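Local structure of triphenylmethane reductase (Citrobacter sp., 2JL1) at residues A[21-26]-A[181-186]; A[110-115]-A[260-265]; A[145-150]-A[202-207]; A[175-180]-A[273-278]. The protein binds NADP(H) and probably uses it to reduce triphenylmethane dyes, as a member of the NmrA-like family of Rossmann-type proteins. One frame throughout, in Å; residues are numbered along the deposited sequence.

Overall arrangement
Contacts 1 and 4 share helix 175-186: its first half carries contact 4 and its second half contact 1, with centres about 16 Å apart and K23 reaching L180. Contact 3 joins contact 4, centres about 12 Å apart, through D145 and R175 and through W204 and L277. Contact 2 meets contact 3 where T263 packs on P203, centres about 16 Å apart; contact 1 is about 27 Å, centre to centre, from both. Along the chain the segment pairs cross, except that contact 3 falls wholly between the segments of contact 2. Contact 1 belongs to the helices of the seven-stranded Rossmann sheet; contact 4 reaches NADP through R175, contact 3 lies close by, and contact 2 is at the surface.

Contact 1. Residues A[21-26]-A[181-186]; sequences LKKVPA and AAATVL
K23 reaches across to helix 175-186 with its aliphatic chain rather than with its charge. Its CG stands beside the backbone N and anti to the carbonyl carbon (chi1 -66°), and the chain then runs out straight through CD and CE before bending at the last torsion. This carries CE past the methyl group of A183, with K23 CE and A183 CB 4.3 Å apart, and sets K23 CD 4.0 Å from A183 O. Beyond that point the lysine crosses the side chain of T184 at a slant, K23 NZ stopping 3.9 Å from T184 OG1, a distance too long for a hydrogen bond. The hydroxyl of T184 is engaged within its own helix, where it bonds to L180 O one turn earlier. T184 CB points away from the lysine, but OG1, placed beside the backbone N, still lies within touch of it.

In the Rossmann fold the segment 21-26 is the connection leaving helix 11-20 for strand 29-33, and helix 175-186 packs on that same helix: A183 touches H19 and L20, and A182 touches V16. K23 thus reaches helix 175-186 from the loop that follows the helix on which 175-186 packs, on one face of the parallel sheet. A182 and V185 touch L138 of strand 135-140, while A181, T184 and V185 meet helix 266-271. T187, next along the chain, is touched by both K23 and V24.

Contact 2. Residues A[110-115]-A[260-265]; sequences AEESII and ASKTSD
K262 brings its ammonium group over the carboxylate of E112, the two side chains crossing at about a right angle. The salt bridge joins K262 NZ to E112 OE1 at 2.8 Å, and the nitrogen comes from above the carboxylate plane, 62° out of it. One oxygen is gripped; E112 OE2 stays 4.0 Å from K262 NZ. A bend in each chain makes this possible. E112 turns at chi2 (85°), folding its carboxylate back so that K262 NZ also lies 3.2 Å from E112 CG, while K262 turns at chi3.

The backbones remain well apart, and this ion pair alone spans the two segments. On one side, S113 OG accepts from I115 N at 3.2 Å, forming an ST turn, and is itself bonded to E259. On the other, K262 O is held by N171 ND2, and S264 OG caps D266 N ahead of helix 266-271. E111 turns to a different partner, R139. The pair is thus a surface salt bridge between two connecting loops of this Rossmann-type fold: the one after strand 101-107 of the central sheet and the one leading from helix 242-256 to helix 266-271.

Contact 3. Residues A[145-150]-A[202-207]; sequences DFFVNE and QPWTFD
F147 swings its ring toward W204 and F206 through a chi1 of -50°, which turns CG away from the carbonyl carbon, whereas W204 holds CG between its backbone N and carbonyl carbon (chi1 52°). The indole is thereby directed at F147 with its six-membered ring leading. Both partners meet the phenyl ring of F147 in offset edge-to-face fashion. The W204 edge comes in near the start of the side chain, W204 CH2 lying 3.8 Å from F147 CB, and the six-membered ring centroid stands 5.8 Å from that of F147 with the planes at 74°. F206 crosses F147 at about a right angle and delivers its far corner, F206 CZ, to F147 CD1 at 3.6 Å; these two centroids are 5.6 Å apart.

The two partners also pack together: W204 CZ3 sits over the centre of the F206 ring, 3.7 Å above its plane. The three residues thus form an aromatic cluster. F146 CD2 adds cover to a face of F147, and Y252 of helix 242-256 meets F206 edge to face. V148 and W204 both reach helix 277-285. Within 145-150, N149 ND2 bonds to D145 O at 2.9 Å, nearly straight, bracing the turn that follows helix 144-147. T205, at the N-cap of helix 206-217, makes a weak bond from OG1 to E208 N.

The side chain of F147 lies about 6 Å from the bound NADP, nearest atoms. Chemically the union is apolar, built on ring edges meeting ring faces, and the indole N-H, the polar atom of the cluster, is satisfied by S172 OG, so the rings can be buried without leaving it unpaired.

Contact 4. Residues A[175-180]-A[273-278]; sequences RNELAL and SLTPLK. With NAP (NADP nicotinamide-adenine-dinucleotide phosphate), chain B.
E177 extends from helix 175-186 to grip T275 with a single carboxylate oxygen. A chi1 of -64° sets CG opposite the carbonyl carbon, and chi2 is fully extended, so the acid group is carried straight out from the helix. E177 OE2 accepts from T275 N at 2.7 Å, on its syn side and 26° out of the carboxylate plane. T275 OG1, turned to stand beside its own backbone N, lies 3.0 Å from the same E177 OE2, a weak bond at most; it also meets a water, 3.1 Å away, which gives a long, weak bond to N176 OD1. L274 adds an apolar flank, with CB 3.8 Å from E177 OE2. The other oxygen, E177 OE1, is bonded to a glycerol, probably from the crystallisation liquor.

Two residues before the glutamate, R175 heads for the cofactor. Its chain is extended from CG to NE, and R175 NE donates to the nicotinamide-side phosphate oxygen O2N of NADP at 2.7 Å, while the backbone N-H of R175 is bonded to D145 OD1. L12 and Y143 also bond NADP.

Helix 175-186 packs through R175 and A179 on helix 11-20 of the Rossmann core, and E177 and L180 touch I271 of helix 266-271. Past T275, P276 is at the N-cap position of helix 277-285, whose L277 and K278 pack on helix 206-217, so the contact lies where the chain passes from the cofactor-binding core to its C-terminal helix.

Contact 1. Residues A[21-26]-A[181-186]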
# COMPACT_ATOMS: atom_id res chain seq x y z
N LEU A 21 -8.79 -14.50 -26.62
CA LEU A 21 -9.53 -15.39 -27.53
C LEU A 21 -8.77 -15.69 -28.82
O LEU A 21 -9.06 -16.67 -29.50
CB LEU A 21 -10.95 -14.85 -27.81
CG LEU A 21 -12.00 -14.98 -26.69
CD1 LEU A 21 -13.28 -14.14 -26.96
CD2 LEU A 21 -12.37 -16.43 -26.42
N LYS A 22 -7.79 -14.86 -29.16
CA LYS A 22 -6.92 -15.15 -30.30
C LYS A 22 -5.71 -15.99 -29.89
O LYS A 22 -4.91 -16.38 -30.74
CB LYS A 22 -6.45 -13.86 -30.98
CG LYS A 22 -7.56 -13.05 -31.60
CD LYS A 22 -6.95 -11.86 -32.32
CE LYS A 22 -7.97 -10.80 -32.69
NZ LYS A 22 -7.37 -9.46 -32.43
N LYS A 23 -5.57 -16.28 -28.59
CA LYS A 23 -4.39 -17.01 -28.11
C LYS A 23 -4.68 -18.35 -27.43
O LYS A 23 -3.89 -19.28 -27.52
CB LYS A 23 -3.55 -16.12 -27.16
CG LYS A 23 -2.91 -14.91 -27.82
CD LYS A 23 -2.38 -13.93 -26.75
CE LYS A 23 -1.83 -12.62 -27.37
NZ LYS A 23 -0.56 -12.83 -28.14
N VAL A 24 -5.79 -18.43 -26.71
CA VAL A 24 -6.14 -19.61 -25.93
C VAL A 24 -7.60 -19.98 -26.23
O VAL A 24 -8.38 -19.11 -26.64
CB VAL A 24 -5.92 -19.37 -24.39
CG1 VAL A 24 -4.44 -19.16 -24.06
CG2 VAL A 24 -6.75 -18.19 -23.89
N PRO A 25 -7.99 -21.26 -26.03
CA PRO A 25 -9.39 -21.65 -26.24
C PRO A 25 -10.32 -20.88 -25.31
O PRO A 25 -9.91 -20.54 -24.19
CB PRO A 25 -9.41 -23.14 -25.88
CG PRO A 25 -8.01 -23.58 -26.09
CD PRO A 25 -7.18 -22.42 -25.63
N ALA A 26 -11.55 -20.63 -25.75
CA ALA A 26 -12.51 -19.85 -24.98
C ALA A 26 -12.82 -20.47 -23.62
O ALA A 26 -13.12 -19.77 -22.66
CB ALA A 26 -13.78 -19.63 -25.77
N ALA A 181 -0.91 -6.22 -24.30
CA ALA A 181 0.20 -6.47 -23.37
C ALA A 181 -0.19 -7.37 -22.21
O ALA A 181 0.57 -8.27 -21.83
CB ALA A 181 0.74 -5.13 -22.83
N ALA A 182 -1.36 -7.11 -21.62
CA ALA A 182 -1.88 -7.96 -20.56
C ALA A 182 -2.08 -9.41 -21.07
O ALA A 182 -1.64 -10.39 -20.42
CB ALA A 182 -3.16 -7.36 -20.02
N ALA A 183 -2.72 -9.55 -22.23
CA ALA A 183 -2.95 -10.87 -22.86
C ALA A 183 -1.65 -11.59 -23.21
O ALA A 183 -1.53 -12.82 -23.00
CB ALA A 183 -3.87 -10.74 -24.09
N THR A 184 -0.67 -10.86 -23.72
CA THR A 184 0.65 -11.45 -24.04
C THR A 184 1.31 -12.02 -22.78
O THR A 184 1.74 -13.16 -22.75
CB THR A 184 1.55 -10.38 -24.70
OG1 THR A 184 0.92 -9.95 -25.91
CG2 THR A 184 2.94 -10.91 -25.01
N VAL A 185 1.36 -11.19 -21.74
CA VAL A 185 1.92 -11.55 -20.45
C VAL A 185 1.27 -12.79 -19.83
O VAL A 185 1.97 -13.67 -19.31
CB VAL A 185 1.86 -10.31 -19.51
CG1 VAL A 185 1.98 -10.71 -18.06
CG2 VAL A 185 2.96 -9.31 -19.89
N LEU A 186 -0.06 -12.86 -19.87
CA LEU A 186 -0.85 -14.00 -19.34
C LEU A 186 -0.60 -15.35 -20.02
O LEU A 186 -0.84 -16.42 -19.42
CB LEU A 186 -2.35 -13.67 -19.35
CG LEU A 186 -2.81 -12.53 -18.41
CD1 LEU A 186 -4.21 -12.03 -18.77
CD2 LEU A 186 -2.73 -12.94 -16.92

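Contact 2. Residues A[110-115]-A[260-265]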
# COMPACT_ATOMS: atom_id res chain seq x y z
N ALA A 110 4.41 5.27 -10.83
CA ALA A 110 3.52 5.70 -9.73
C ALA A 110 4.29 6.44 -8.61
O ALA A 110 3.78 7.43 -8.04
CB ALA A 110 2.76 4.50 -9.15
N GLU A 111 5.51 6.00 -8.32
CA GLU A 111 6.30 6.62 -7.23
C GLU A 111 6.59 8.11 -7.47
O GLU A 111 6.79 8.87 -6.52
CB GLU A 111 7.62 5.90 -7.07
CG GLU A 111 7.50 4.48 -6.56
CD GLU A 111 7.40 3.45 -7.69
OE1 GLU A 111 7.21 3.82 -8.88
OE2 GLU A 111 7.53 2.26 -7.37
N GLU A 112 6.59 8.52 -8.73
CA GLU A 112 6.89 9.91 -9.10
C GLU A 112 5.65 10.72 -9.40
O GLU A 112 5.73 11.92 -9.74
CB GLU A 112 7.82 9.93 -10.32
CG GLU A 112 9.24 9.55 -9.94
CD GLU A 112 9.47 8.05 -9.93
OE1 GLU A 112 8.87 7.34 -10.77
OE2 GLU A 112 10.28 7.59 -9.11
N SER A 113 4.50 10.06 -9.28
CA SER A 113 3.25 10.66 -9.68
C SER A 113 2.76 11.73 -8.70
O SER A 113 3.05 11.66 -7.51
CB SER A 113 2.19 9.59 -9.86
OG SER A 113 0.94 10.18 -10.16
N ILE A 114 2.04 12.71 -9.22
CA ILE A 114 1.45 13.75 -8.43
C ILE A 114 -0.09 13.69 -8.41
O ILE A 114 -0.73 14.61 -7.93
CB ILE A 114 1.95 15.18 -8.88
CG1 ILE A 114 1.32 15.60 -10.23
CG2 ILE A 114 3.49 15.24 -8.92
CD1 ILE A 114 1.69 17.04 -10.68
N ILE A 115 -0.69 12.63 -8.96
CA ILE A 115 -2.13 12.44 -8.81
C ILE A 115 -2.46 11.39 -7.71
O ILE A 115 -1.74 10.40 -7.56
CB ILE A 115 -2.79 12.07 -10.14
CG1 ILE A 115 -2.36 10.69 -10.58
CG2 ILE A 115 -2.44 13.13 -11.22
CD1 ILE A 115 -3.49 9.86 -11.15
N ALA A 260 3.01 12.81 -17.25
CA ALA A 260 3.01 11.73 -18.24
C ALA A 260 4.21 11.83 -19.19
O ALA A 260 4.19 11.33 -20.31
CB ALA A 260 1.66 11.72 -18.99
N SER A 261 5.30 12.41 -18.70
CA SER A 261 6.42 12.81 -19.55
C SER A 261 7.56 11.79 -19.55
O SER A 261 8.52 11.96 -20.31
CB SER A 261 6.96 14.15 -19.05
OG SER A 261 7.53 14.02 -17.76
N LYS A 262 7.50 10.78 -18.70
CA LYS A 262 8.56 9.75 -18.68
C LYS A 262 8.27 8.56 -19.60
O LYS A 262 7.14 8.17 -19.75
CB LYS A 262 8.79 9.24 -17.26
CG LYS A 262 9.54 10.22 -16.39
CD LYS A 262 9.34 9.93 -14.92
CE LYS A 262 10.17 8.76 -14.43
NZ LYS A 262 10.02 8.65 -12.94
N THR A 263 9.32 7.97 -20.20
CA THR A 263 9.11 6.86 -21.13
C THR A 263 9.86 5.59 -20.78
O THR A 263 10.80 5.55 -19.97
CB THR A 263 9.44 7.24 -22.63
OG1 THR A 263 10.85 7.34 -22.80
CG2 THR A 263 8.77 8.54 -23.10
N SER A 264 9.45 4.52 -21.45
CA SER A 264 10.10 3.23 -21.28
C SER A 264 9.90 2.47 -22.59
O SER A 264 8.94 2.73 -23.32
CB SER A 264 9.42 2.45 -20.14
OG SER A 264 9.90 1.11 -20.09
N ASP A 265 10.80 1.52 -22.85
CA ASP A 265 10.68 0.59 -23.98
C ASP A 265 9.93 -0.71 -23.62
O ASP A 265 9.76 -1.57 -24.49
CB ASP A 265 12.06 0.23 -24.54
CG ASP A 265 12.79 1.41 -25.13
OD1 ASP A 265 12.12 2.42 -25.50
OD2 ASP A 265 14.03 1.33 -25.23

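Contact 3. Residues A[145-150]-A[202-207]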
# COMPACT_ATOMS: atom_id res chain seq x y z
N ASP A 145 -7.12 6.95 -25.44
CA ASP A 145 -8.58 7.01 -25.71
C ASP A 145 -9.28 8.08 -24.88
O ASP A 145 -10.33 8.55 -25.27
CB ASP A 145 -9.29 5.66 -25.42
CG ASP A 145 -8.47 4.45 -25.83
OD1 ASP A 145 -7.33 4.29 -25.37
OD2 ASP A 145 -9.00 3.60 -26.60
N PHE A 146 -8.69 8.45 -23.74
CA PHE A 146 -9.24 9.50 -22.89
C PHE A 146 -9.22 10.82 -23.65
O PHE A 146 -10.17 11.59 -23.58
CB PHE A 146 -8.48 9.62 -21.56
CG PHE A 146 -9.07 10.64 -20.61
CD1 PHE A 146 -10.26 10.37 -19.93
CD2 PHE A 146 -8.45 11.88 -20.42
CE1 PHE A 146 -10.82 11.31 -19.06
CE2 PHE A 146 -9.01 12.83 -19.57
CZ PHE A 146 -10.20 12.53 -18.88
N PHE A 147 -8.16 11.04 -24.44
CA PHE A 147 -7.94 12.29 -25.16
C PHE A 147 -8.37 12.24 -26.65
O PHE A 147 -8.71 13.25 -27.26
CB PHE A 147 -6.44 12.64 -25.08
CG PHE A 147 -5.88 12.58 -23.68
CD1 PHE A 147 -6.18 13.57 -22.76
CD2 PHE A 147 -5.07 11.51 -23.28
CE1 PHE A 147 -5.65 13.53 -21.45
CE2 PHE A 147 -4.55 11.46 -21.98
CZ PHE A 147 -4.85 12.45 -21.07
N VAL A 148 -8.34 11.04 -27.22
CA VAL A 148 -8.53 10.88 -28.65
C VAL A 148 -9.68 9.90 -28.85
O VAL A 148 -9.52 8.69 -28.72
CB VAL A 148 -7.25 10.37 -29.35
CG1 VAL A 148 -7.48 10.24 -30.85
CG2 VAL A 148 -6.06 11.31 -29.07
N ASN A 149 -10.85 10.44 -29.16
CA ASN A 149 -12.08 9.67 -29.24
C ASN A 149 -13.01 10.46 -30.13
O ASN A 149 -12.61 11.52 -30.64
CB ASN A 149 -12.68 9.43 -27.83
CG ASN A 149 -12.80 10.71 -27.01
OD1 ASN A 149 -13.47 11.66 -27.41
ND2 ASN A 149 -12.13 10.74 -25.87
N GLU A 150 -14.24 9.96 -30.30
CA GLU A 150 -15.24 10.57 -31.21
C GLU A 150 -15.56 12.01 -30.83
O GLU A 150 -15.98 12.81 -31.67
CB GLU A 150 -16.52 9.71 -31.26
CG GLU A 150 -17.26 9.63 -29.90
CD GLU A 150 -18.40 8.61 -29.88
OE1 GLU A 150 -18.94 8.28 -30.97
OE2 GLU A 150 -18.76 8.13 -28.77
N GLN A 202 7.13 7.22 -27.90
CA GLN A 202 6.92 8.29 -28.88
C GLN A 202 5.83 9.24 -28.36
O GLN A 202 4.71 9.30 -28.89
CB GLN A 202 6.53 7.72 -30.25
CG GLN A 202 7.59 6.83 -30.88
CD GLN A 202 7.15 6.32 -32.22
OE1 GLN A 202 6.40 5.32 -32.31
NE2 GLN A 202 7.56 7.01 -33.28
N PRO A 203 6.16 10.02 -27.33
CA PRO A 203 5.17 10.89 -26.68
C PRO A 203 4.78 12.07 -27.59
O PRO A 203 5.46 12.34 -28.59
CB PRO A 203 5.90 11.37 -25.41
CG PRO A 203 7.39 11.26 -25.74
CD PRO A 203 7.52 10.12 -26.72
N TRP A 204 3.71 12.76 -27.21
CA TRP A 204 3.11 13.81 -28.03
C TRP A 204 2.69 14.97 -27.13
O TRP A 204 2.74 14.87 -25.90
CB TRP A 204 1.90 13.24 -28.79
CG TRP A 204 0.86 12.50 -27.92
CD1 TRP A 204 0.89 11.19 -27.56
CD2 TRP A 204 -0.38 13.02 -27.38
NE1 TRP A 204 -0.20 10.86 -26.81
CE2 TRP A 204 -1.01 11.96 -26.69
CE3 TRP A 204 -1.00 14.28 -27.42
CZ2 TRP A 204 -2.24 12.12 -26.02
CZ3 TRP A 204 -2.22 14.45 -26.75
CH2 TRP A 204 -2.83 13.37 -26.06
N THR A 205 2.30 16.08 -27.74
CA THR A 205 1.82 17.21 -26.99
C THR A 205 0.46 17.53 -27.60
O THR A 205 0.11 17.02 -28.70
CB THR A 205 2.77 18.42 -27.13
OG1 THR A 205 2.91 18.76 -28.52
CG2 THR A 205 4.17 18.10 -26.53
N PHE A 206 -0.29 18.40 -26.94
CA PHE A 206 -1.59 18.79 -27.50
C PHE A 206 -1.49 19.66 -28.76
O PHE A 206 -2.34 19.57 -29.64
CB PHE A 206 -2.50 19.38 -26.43
CG PHE A 206 -3.08 18.34 -25.54
CD1 PHE A 206 -2.43 17.96 -24.37
CD2 PHE A 206 -4.26 17.67 -25.90
CE1 PHE A 206 -2.97 16.97 -23.54
CE2 PHE A 206 -4.80 16.64 -25.08
CZ PHE A 206 -4.14 16.30 -23.90
N ASP A 207 -0.44 20.48 -28.85
CA ASP A 207 -0.09 21.14 -30.11
C ASP A 207 -0.01 20.14 -31.27
O ASP A 207 -0.59 20.39 -32.33
CB ASP A 207 1.23 21.91 -30.01
CG ASP A 207 1.05 23.28 -29.42
OD1 ASP A 207 -0.08 23.65 -29.02
OD2 ASP A 207 2.04 24.03 -29.38

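Contact 4. Residues A[175-180]-A[273-278]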
# COMPACT_ATOMS: atom_id res chain seq x y z
N ARG A 175 -6.01 1.70 -24.90
CA ARG A 175 -6.51 0.54 -24.14
C ARG A 175 -6.24 -0.74 -24.90
O ARG A 175 -5.91 -1.75 -24.29
CB ARG A 175 -8.01 0.61 -23.96
CG ARG A 175 -8.46 1.42 -22.82
CD ARG A 175 -9.93 1.15 -22.58
NE ARG A 175 -10.45 2.25 -21.78
CZ ARG A 175 -11.06 3.31 -22.29
NH1 ARG A 175 -11.28 3.38 -23.60
NH2 ARG A 175 -11.47 4.28 -21.49
N ASN A 176 -6.41 -0.68 -26.22
CA ASN A 176 -6.20 -1.84 -27.06
C ASN A 176 -4.80 -2.42 -26.91
O ASN A 176 -4.64 -3.61 -26.69
CB ASN A 176 -6.49 -1.55 -28.53
CG ASN A 176 -6.30 -2.76 -29.38
OD1 ASN A 176 -5.48 -2.76 -30.29
ND2 ASN A 176 -7.02 -3.82 -29.07
N GLU A 177 -3.78 -1.56 -26.98
CA GLU A 177 -2.39 -2.02 -26.83
C GLU A 177 -2.06 -2.45 -25.42
O GLU A 177 -1.31 -3.40 -25.23
CB GLU A 177 -1.39 -0.96 -27.30
CG GLU A 177 -1.50 -0.65 -28.78
CD GLU A 177 -0.53 0.40 -29.24
OE1 GLU A 177 -0.54 1.55 -28.70
OE2 GLU A 177 0.21 0.09 -30.18
N LEU A 178 -2.63 -1.78 -24.42
CA LEU A 178 -2.44 -2.21 -23.03
C LEU A 178 -3.10 -3.56 -22.79
O LEU A 178 -2.57 -4.40 -22.06
CB LEU A 178 -3.01 -1.19 -22.06
CG LEU A 178 -2.25 0.13 -22.11
CD1 LEU A 178 -3.06 1.25 -21.40
CD2 LEU A 178 -0.84 -0.06 -21.54
N ALA A 179 -4.23 -3.79 -23.44
CA ALA A 179 -4.95 -5.06 -23.32
C ALA A 179 -4.17 -6.19 -23.98
O ALA A 179 -4.16 -7.32 -23.49
CB ALA A 179 -6.33 -4.95 -23.95
N LEU A 180 -3.56 -5.87 -25.12
CA LEU A 180 -2.70 -6.80 -25.84
C LEU A 180 -1.50 -7.20 -24.98
O LEU A 180 -1.15 -8.38 -24.91
CB LEU A 180 -2.24 -6.20 -27.19
CG LEU A 180 -1.21 -6.97 -27.99
CD1 LEU A 180 -1.65 -8.46 -28.23
CD2 LEU A 180 -0.94 -6.29 -29.33
N SER A 273 5.71 -3.04 -32.50
CA SER A 273 5.44 -1.64 -32.90
C SER A 273 4.16 -1.10 -32.29
O SER A 273 3.16 -1.81 -32.21
CB SER A 273 5.32 -1.51 -34.42
OG SER A 273 6.56 -1.75 -35.05
N LEU A 274 4.21 0.17 -31.86
CA LEU A 274 3.08 0.86 -31.28
C LEU A 274 2.29 1.58 -32.37
O LEU A 274 2.84 1.96 -33.39
CB LEU A 274 3.54 1.90 -30.25
CG LEU A 274 4.46 1.41 -29.10
CD1 LEU A 274 4.89 2.57 -28.20
CD2 LEU A 274 3.79 0.27 -28.30
N THR A 275 1.01 1.78 -32.11
CA THR A 275 0.10 2.42 -33.05
C THR A 275 0.38 3.91 -33.06
O THR A 275 0.32 4.55 -32.02
CB THR A 275 -1.34 2.18 -32.62
OG1 THR A 275 -1.55 0.76 -32.53
CG2 THR A 275 -2.34 2.78 -33.60
N PRO A 276 0.69 4.47 -34.24
CA PRO A 276 0.92 5.90 -34.39
C PRO A 276 -0.31 6.69 -33.94
O PRO A 276 -1.44 6.28 -34.20
CB PRO A 276 1.11 6.06 -35.90
CG PRO A 276 1.57 4.74 -36.37
CD PRO A 276 0.81 3.77 -35.54
N LEU A 277 -0.09 7.82 -33.30
CA LEU A 277 -1.19 8.69 -32.85
C LEU A 277 -2.15 9.03 -33.99
O LEU A 277 -3.37 9.04 -33.80
CB LEU A 277 -0.62 9.98 -32.23
CG LEU A 277 -1.59 10.94 -31.53
CD1 LEU A 277 -2.31 10.28 -30.32
CD2 LEU A 277 -0.75 12.13 -31.09
N LYS A 278 -1.60 9.28 -35.18
CA LYS A 278 -2.43 9.64 -36.34
C LYS A 278 -3.44 8.54 -36.69
O LYS A 278 -4.58 8.85 -37.05
CB LYS A 278 -1.57 9.99 -37.57
CG LYS A 278 -2.40 10.68 -38.66
CD LYS A 278 -1.64 10.92 -39.96
CE LYS A 278 -0.49 11.89 -39.77
NZ LYS A 278 -0.94 13.24 -39.30
PA NAP B . -14.26 0.76 -17.21
O1A NAP B . -14.89 1.93 -16.54
O2A NAP B . -14.71 0.50 -18.59
O5B NAP B . -14.43 -0.56 -16.34
C5B NAP B . -14.36 -0.60 -14.93
C4B NAP B . -14.76 -2.02 -14.57
O4B NAP B . -14.74 -2.21 -13.16
C3B NAP B . -16.18 -2.28 -15.07
O3B NAP B . -16.23 -3.52 -15.73
C2B NAP B . -17.00 -2.36 -13.81
O2B NAP B . -18.00 -3.32 -13.92
C1B NAP B . -15.96 -2.84 -12.81
N9A NAP B . -16.43 -2.57 -11.45
C8A NAP B . -16.86 -1.38 -10.92
N7A NAP B . -17.20 -1.60 -9.63
C5A NAP B . -17.01 -2.91 -9.34
C6A NAP B . -17.21 -3.67 -8.19
N6A NAP B . -17.67 -3.11 -7.07
N1A NAP B . -16.91 -5.01 -8.21
C2A NAP B . -16.44 -5.60 -9.36
N3A NAP B . -16.24 -4.85 -10.50
C4A NAP B . -16.53 -3.53 -10.48
O3 NAP B . -12.65 1.03 -17.19
PN NAP B . -11.53 0.73 -18.30
O1N NAP B . -11.72 -0.66 -18.74
O2N NAP B . -11.53 1.83 -19.30
O5D NAP B . -10.15 0.76 -17.40
C5D NAP B . -9.92 -0.25 -16.43
C4D NAP B . -9.39 0.27 -15.09
O4D NAP B . -8.25 1.08 -15.32
C3D NAP B . -10.39 1.16 -14.36
O3D NAP B . -11.22 0.48 -13.45
C2D NAP B . -9.54 2.20 -13.66
O2D NAP B . -9.13 1.84 -12.36
C1D NAP B . -8.29 2.25 -14.52
N1N NAP B . -8.33 3.50 -15.30
C2N NAP B . -7.18 3.85 -15.94
C3N NAP B . -7.12 5.02 -16.65
C7N NAP B . -5.88 5.42 -17.32
O7N NAP B . -5.96 6.58 -18.14
N7N NAP B . -4.78 4.69 -17.08
C4N NAP B . -8.28 5.81 -16.80
C5N NAP B . -9.46 5.39 -16.23
C6N NAP B . -9.46 4.24 -15.42
P2B NAP B . -19.50 -2.94 -14.36
O1X NAP B . -19.62 -3.21 -15.85
O2X NAP B . -19.83 -1.48 -14.09
O3X NAP B . -20.40 -3.85 -13.54
O HOH W 1 -4.18 0.40 -30.96